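Long-range contact in fumarylacetoacetate hydrolase (Burkholderia xenovorans, PDB 5TI1), which probably hydrolyses fumarylacetoacetate to fumarate and acetoacetate, the last step of phenylalanine and tyrosine breakdown, with a divalent metal ion in its active site: residues B[226-240]-B[364-378]. Sequence-based numbering, arbitrary orientation.
Sequences ELETGFVIGAGNALG and GCNTRVGDLMGSGTI. With MG (magnesium ion), chain K.
Phe231 and Met373 face each other as a hydrogen-bonded pair where strand 227-233 runs antiparallel to strand 372-374, within the mixed sheet that carries the metal site of this FAH-family domain. The backbone bonds run from Ile378 N to Leu227 O (2.7 Å) at the metal end as far as Gly370 N to Ile233 O, beside the type II turn of Arg368-Asp371.

Apolar packing centres on the Phe231 ring. Its CG lies between the backbone N and the carbonyl carbon (chi1 62°), which lays the ring across Met373: Met373 CB sits over one face, 3.5 Å from the centroid of the Phe231 ring, in a CH-pi contact, while Met373 SD makes an oblique Met-aromatic approach. Met373 CE reaches Ile233 CG1 (3.7 Å), and helix 353-362 touches both Phe231 and Met373.

Magnesium is bound by Glu226 OE2 and Glu228 OE1, with Asp153 and Asp260 completing the protein ligands. The other oxygen of Glu228, OE2, accepts Gly376 N (2.9 Å) from above the carboxylate plane, a second-shell bond that restrains the carboxylate. Glu226 OE1 pairs with Arg264, and OG1 of Thr377, a predicted substrate-binding residue, lies 3.1 Å from Glu226 CD, at angles too poor for a hydrogen bond.

Away from the metal, in the loops that follow strand 227-233 and precede the turn, Asn237 joins 364-367 through both ends of its amide: Asn237 OD1 accepts Thr367 OG1 (2.8 Å) in the carbonyl plane, and ND2 donates to Cys365 O at 166°.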
loop_
_atom_site.group_PDB
_atom_site.type_symbol
_atom_site.label_atom_id
_atom_site.label_comp_id
_atom_site.label_asym_id
_atom_site.label_seq_id
_atom_site.Cartn_x
_atom_site.Cartn_y
_atom_site.Cartn_z
ATOM N N GLU B 226 8.262 -7.382 15.750
ATOM C CA GLU B 226 9.179 -6.268 15.538
ATOM C C GLU B 226 8.596 -5.091 16.295
ATOM O O GLU B 226 7.552 -4.554 15.902
ATOM C CB GLU B 226 9.380 -5.944 14.055
ATOM C CG GLU B 226 10.049 -7.083 13.295
ATOM C CD GLU B 226 10.833 -6.620 12.084
ATOM O OE1 GLU B 226 11.844 -7.269 11.743
ATOM O OE2 GLU B 226 10.440 -5.613 11.479
ATOM N N LEU B 227 9.241 -4.740 17.411
ATOM C CA LEU B 227 8.826 -3.603 18.220
ATOM C C LEU B 227 9.125 -2.320 17.464
ATOM O O LEU B 227 10.285 -2.051 17.130
ATOM C CB LEU B 227 9.554 -3.608 19.564
ATOM C CG LEU B 227 9.535 -2.265 20.305
ATOM C CD1 LEU B 227 8.148 -1.951 20.816
ATOM C CD2 LEU B 227 10.512 -2.299 21.467
ATOM N N GLU B 228 8.082 -1.536 17.192
ATOM C CA GLU B 228 8.215 -0.304 16.427
ATOM C C GLU B 228 7.210 0.725 16.921
ATOM O O GLU B 228 6.278 0.415 17.665
ATOM C CB GLU B 228 7.974 -0.543 14.931
ATOM C CG GLU B 228 8.794 -1.662 14.322
ATOM C CD GLU B 228 8.681 -1.698 12.821
ATOM O OE1 GLU B 228 8.964 -2.755 12.222
ATOM O OE2 GLU B 228 8.305 -0.660 12.248
ATOM N N THR B 229 7.392 1.961 16.472
ATOM C CA THR B 229 6.324 2.944 16.488
ATOM C C THR B 229 5.882 3.231 15.056
ATOM O O THR B 229 6.635 3.048 14.093
ATOM C CB THR B 229 6.765 4.252 17.138
ATOM O OG1 THR B 229 7.733 4.861 16.293
ATOM C CG2 THR B 229 7.387 4.002 18.532
ATOM N N GLY B 230 4.648 3.693 14.918
ATOM C CA GLY B 230 4.210 4.189 13.626
ATOM C C GLY B 230 3.710 5.605 13.762
ATOM O O GLY B 230 2.960 5.906 14.697
ATOM N N PHE B 231 4.123 6.501 12.875
ATOM C CA PHE B 231 3.516 7.819 12.880
ATOM C C PHE B 231 2.527 7.941 11.729
ATOM O O PHE B 231 2.627 7.245 10.717
ATOM C CB PHE B 231 4.561 8.943 12.850
ATOM C CG PHE B 231 5.457 8.982 11.628
ATOM C CD1 PHE B 231 5.154 9.803 10.546
ATOM C CD2 PHE B 231 6.657 8.288 11.607
ATOM C CE1 PHE B 231 6.016 9.902 9.453
ATOM C CE2 PHE B 231 7.524 8.389 10.512
ATOM C CZ PHE B 231 7.199 9.199 9.438
ATOM N N VAL B 232 1.540 8.809 11.920
ATOM C CA VAL B 232 0.387 8.909 11.038
ATOM C C VAL B 232 0.421 10.279 10.365
ATOM O O VAL B 232 0.587 11.302 11.037
ATOM C CB VAL B 232 -0.916 8.679 11.826
ATOM C CG1 VAL B 232 -2.127 9.040 11.003
ATOM C CG2 VAL B 232 -1.002 7.204 12.305
ATOM N N ILE B 233 0.283 10.288 9.033
ATOM C CA ILE B 233 0.358 11.521 8.256
ATOM C C ILE B 233 -0.879 12.364 8.520
ATOM O O ILE B 233 -2.012 11.880 8.411
ATOM C CB ILE B 233 0.501 11.214 6.752
ATOM C CG1 ILE B 233 1.862 10.586 6.460
ATOM C CG2 ILE B 233 0.372 12.504 5.922
ATOM C CD1 ILE B 233 3.045 11.482 6.872
ATOM N N GLY B 234 -0.667 13.640 8.847
ATOM C CA GLY B 234 -1.766 14.559 9.067
ATOM C C GLY B 234 -1.990 15.513 7.910
ATOM O O GLY B 234 -3.087 16.056 7.738
ATOM N N ALA B 235 -0.949 15.737 7.118
ATOM C CA ALA B 235 -1.041 16.555 5.916
ATOM C C ALA B 235 -0.200 15.885 4.841
ATOM O O ALA B 235 0.957 15.527 5.086
ATOM C CB ALA B 235 -0.561 17.997 6.177
ATOM N N GLY B 236 -0.781 15.705 3.661
ATOM C CA GLY B 236 -0.114 14.978 2.607
ATOM C C GLY B 236 0.811 15.886 1.821
ATOM O O GLY B 236 1.091 17.025 2.199
ATOM N N ASN B 237 1.314 15.346 0.713
ATOM C CA ASN B 237 2.065 16.144 -0.244
ATOM C C ASN B 237 1.701 15.677 -1.649
ATOM O O ASN B 237 1.339 14.512 -1.856
ATOM C CB ASN B 237 3.581 16.057 0.003
ATOM C CG ASN B 237 4.151 14.677 -0.301
ATOM O OD1 ASN B 237 3.854 13.703 0.382
ATOM N ND2 ASN B 237 4.985 14.594 -1.333
ATOM N N ALA B 238 1.766 16.604 -2.606
ATOM C CA ALA B 238 1.365 16.295 -3.977
ATOM C C ALA B 238 2.415 15.433 -4.668
ATOM O O ALA B 238 3.600 15.468 -4.334
ATOM C CB ALA B 238 1.134 17.583 -4.778
ATOM N N LEU B 239 1.970 14.639 -5.634
ATOM C CA LEU B 239 2.895 13.786 -6.365
ATOM C C LEU B 239 3.906 14.643 -7.121
ATOM O O LEU B 239 3.535 15.605 -7.801
ATOM C CB LEU B 239 2.118 12.886 -7.327
ATOM C CG LEU B 239 2.863 11.769 -8.041
ATOM C CD1 LEU B 239 3.457 10.790 -7.058
ATOM C CD2 LEU B 239 1.901 11.067 -8.982
ATOM N N GLY B 240 5.190 14.296 -6.995
ATOM C CA GLY B 240 6.246 15.075 -7.604
ATOM C C GLY B 240 6.805 16.199 -6.758
ATOM O O GLY B 240 7.772 16.846 -7.184
ATOM N N GLY B 364 9.714 12.222 -5.195
ATOM C CA GLY B 364 8.431 12.669 -5.697
ATOM C C GLY B 364 7.232 11.861 -5.233
ATOM O O GLY B 364 6.105 12.200 -5.616
ATOM N N CYS B 365 7.425 10.808 -4.434
ATOM C CA CYS B 365 6.292 10.033 -3.947
ATOM C C CYS B 365 5.375 10.924 -3.122
ATOM O O CYS B 365 5.836 11.790 -2.372
ATOM C CB CYS B 365 6.773 8.835 -3.115
ATOM S SG CYS B 365 5.447 7.713 -2.579
ATOM N N ASN B 366 4.069 10.737 -3.298
ATOM C CA ASN B 366 3.082 11.512 -2.567
ATOM C C ASN B 366 2.673 10.768 -1.305
ATOM O O ASN B 366 2.853 9.553 -1.183
ATOM C CB ASN B 366 1.862 11.808 -3.442
ATOM C CG ASN B 366 1.199 10.555 -3.977
ATOM O OD1 ASN B 366 1.840 9.510 -4.158
ATOM N ND2 ASN B 366 -0.099 10.661 -4.258
ATOM N N THR B 367 2.170 11.521 -0.332
ATOM C CA THR B 367 1.609 10.921 0.873
ATOM C C THR B 367 0.215 11.483 1.093
ATOM O O THR B 367 -0.158 12.517 0.532
ATOM C CB THR B 367 2.462 11.170 2.124
ATOM O OG1 THR B 367 2.428 12.564 2.449
ATOM C CG2 THR B 367 3.916 10.743 1.903
ATOM N N ARG B 368 -0.548 10.782 1.927
ATOM C CA ARG B 368 -1.955 11.059 2.151
ATOM C C ARG B 368 -2.257 10.976 3.639
ATOM O O ARG B 368 -1.619 10.219 4.378
ATOM C CB ARG B 368 -2.841 10.061 1.383
ATOM C CG ARG B 368 -2.720 10.194 -0.130
ATOM C CD ARG B 368 -3.624 9.228 -0.877
ATOM N NE ARG B 368 -3.075 7.877 -0.829
ATOM C CZ ARG B 368 -3.609 6.817 -1.437
ATOM N NH1 ARG B 368 -4.726 6.939 -2.144
ATOM N NH2 ARG B 368 -3.026 5.626 -1.324
ATOM N N VAL B 369 -3.263 11.746 4.057
ATOM C CA VAL B 369 -3.751 11.712 5.431
ATOM C C VAL B 369 -4.087 10.280 5.813
ATOM O O VAL B 369 -4.765 9.571 5.063
ATOM C CB VAL B 369 -4.979 12.633 5.565
ATOM C CG1 VAL B 369 -5.694 12.401 6.880
ATOM C CG2 VAL B 369 -4.565 14.112 5.420
ATOM N N GLY B 370 -3.610 9.844 6.986
ATOM C CA GLY B 370 -3.847 8.489 7.451
ATOM C C GLY B 370 -2.771 7.485 7.094
ATOM O O GLY B 370 -2.815 6.353 7.596
ATOM N N ASP B 371 -1.829 7.843 6.212
ATOM C CA ASP B 371 -0.681 6.983 5.946
ATOM C C ASP B 371 0.039 6.638 7.254
ATOM O O ASP B 371 0.102 7.442 8.190
ATOM C CB ASP B 371 0.306 7.664 4.995
ATOM C CG ASP B 371 -0.101 7.575 3.525
ATOM O OD1 ASP B 371 -1.026 6.818 3.155
ATOM O OD2 ASP B 371 0.532 8.283 2.715
ATOM N N LEU B 372 0.601 5.435 7.301
ATOM C CA LEU B 372 1.259 4.895 8.482
ATOM C C LEU B 372 2.717 4.627 8.147
ATOM O O LEU B 372 3.021 3.967 7.144
ATOM C CB LEU B 372 0.576 3.601 8.933
ATOM C CG LEU B 372 1.143 2.870 10.152
ATOM C CD1 LEU B 372 0.944 3.699 11.410
ATOM C CD2 LEU B 372 0.472 1.500 10.278
ATOM N N MET B 373 3.616 5.122 8.982
ATOM C CA MET B 373 5.046 5.015 8.718
ATOM C C MET B 373 5.712 4.343 9.912
ATOM O O MET B 373 5.814 4.935 10.994
ATOM C CB MET B 373 5.628 6.401 8.408
ATOM C CG MET B 373 4.807 7.090 7.318
ATOM S SD MET B 373 5.765 7.984 6.105
ATOM C CE MET B 373 4.485 8.458 4.943
ATOM N N GLY B 374 6.139 3.098 9.715
ATOM C CA GLY B 374 6.747 2.344 10.795
ATOM C C GLY B 374 8.220 2.688 10.938
ATOM O O GLY B 374 8.943 2.846 9.957
ATOM N N SER B 375 8.666 2.791 12.191
ATOM C CA SER B 375 10.025 3.251 12.455
ATOM C C SER B 375 11.073 2.244 12.002
ATOM O O SER B 375 12.219 2.630 11.754
ATOM C CB SER B 375 10.197 3.530 13.952
ATOM O OG SER B 375 9.959 2.349 14.706
ATOM N N GLY B 376 10.700 0.979 11.869
ATOM C CA GLY B 376 11.656 -0.104 11.935
ATOM C C GLY B 376 11.851 -0.566 13.369
ATOM O O GLY B 376 11.583 0.160 14.324
ATOM N N THR B 377 12.301 -1.816 13.511
ATOM C CA THR B 377 12.518 -2.423 14.828
ATOM C C THR B 377 13.389 -1.543 15.709
ATOM O O THR B 377 14.510 -1.200 15.341
ATOM C CB THR B 377 13.179 -3.796 14.695
ATOM O OG1 THR B 377 12.382 -4.641 13.865
ATOM C CG2 THR B 377 13.326 -4.441 16.075
ATOM N N ILE B 378 12.881 -1.200 16.886
ATOM C CA ILE B 378 13.571 -0.311 17.812
ATOM C C ILE B 378 14.403 -1.159 18.770
ATOM O O ILE B 378 13.862 -1.894 19.602
ATOM C CB ILE B 378 12.576 0.571 18.573
ATOM C CG1 ILE B 378 11.709 1.347 17.578
ATOM C CG2 ILE B 378 13.320 1.507 19.523
ATOM C CD1 ILE B 378 10.452 1.927 18.175
HETATM MG MG MG K . 9.543 -3.935 10.431
HETATM O O HOH W 1 7.648 5.960 13.689
#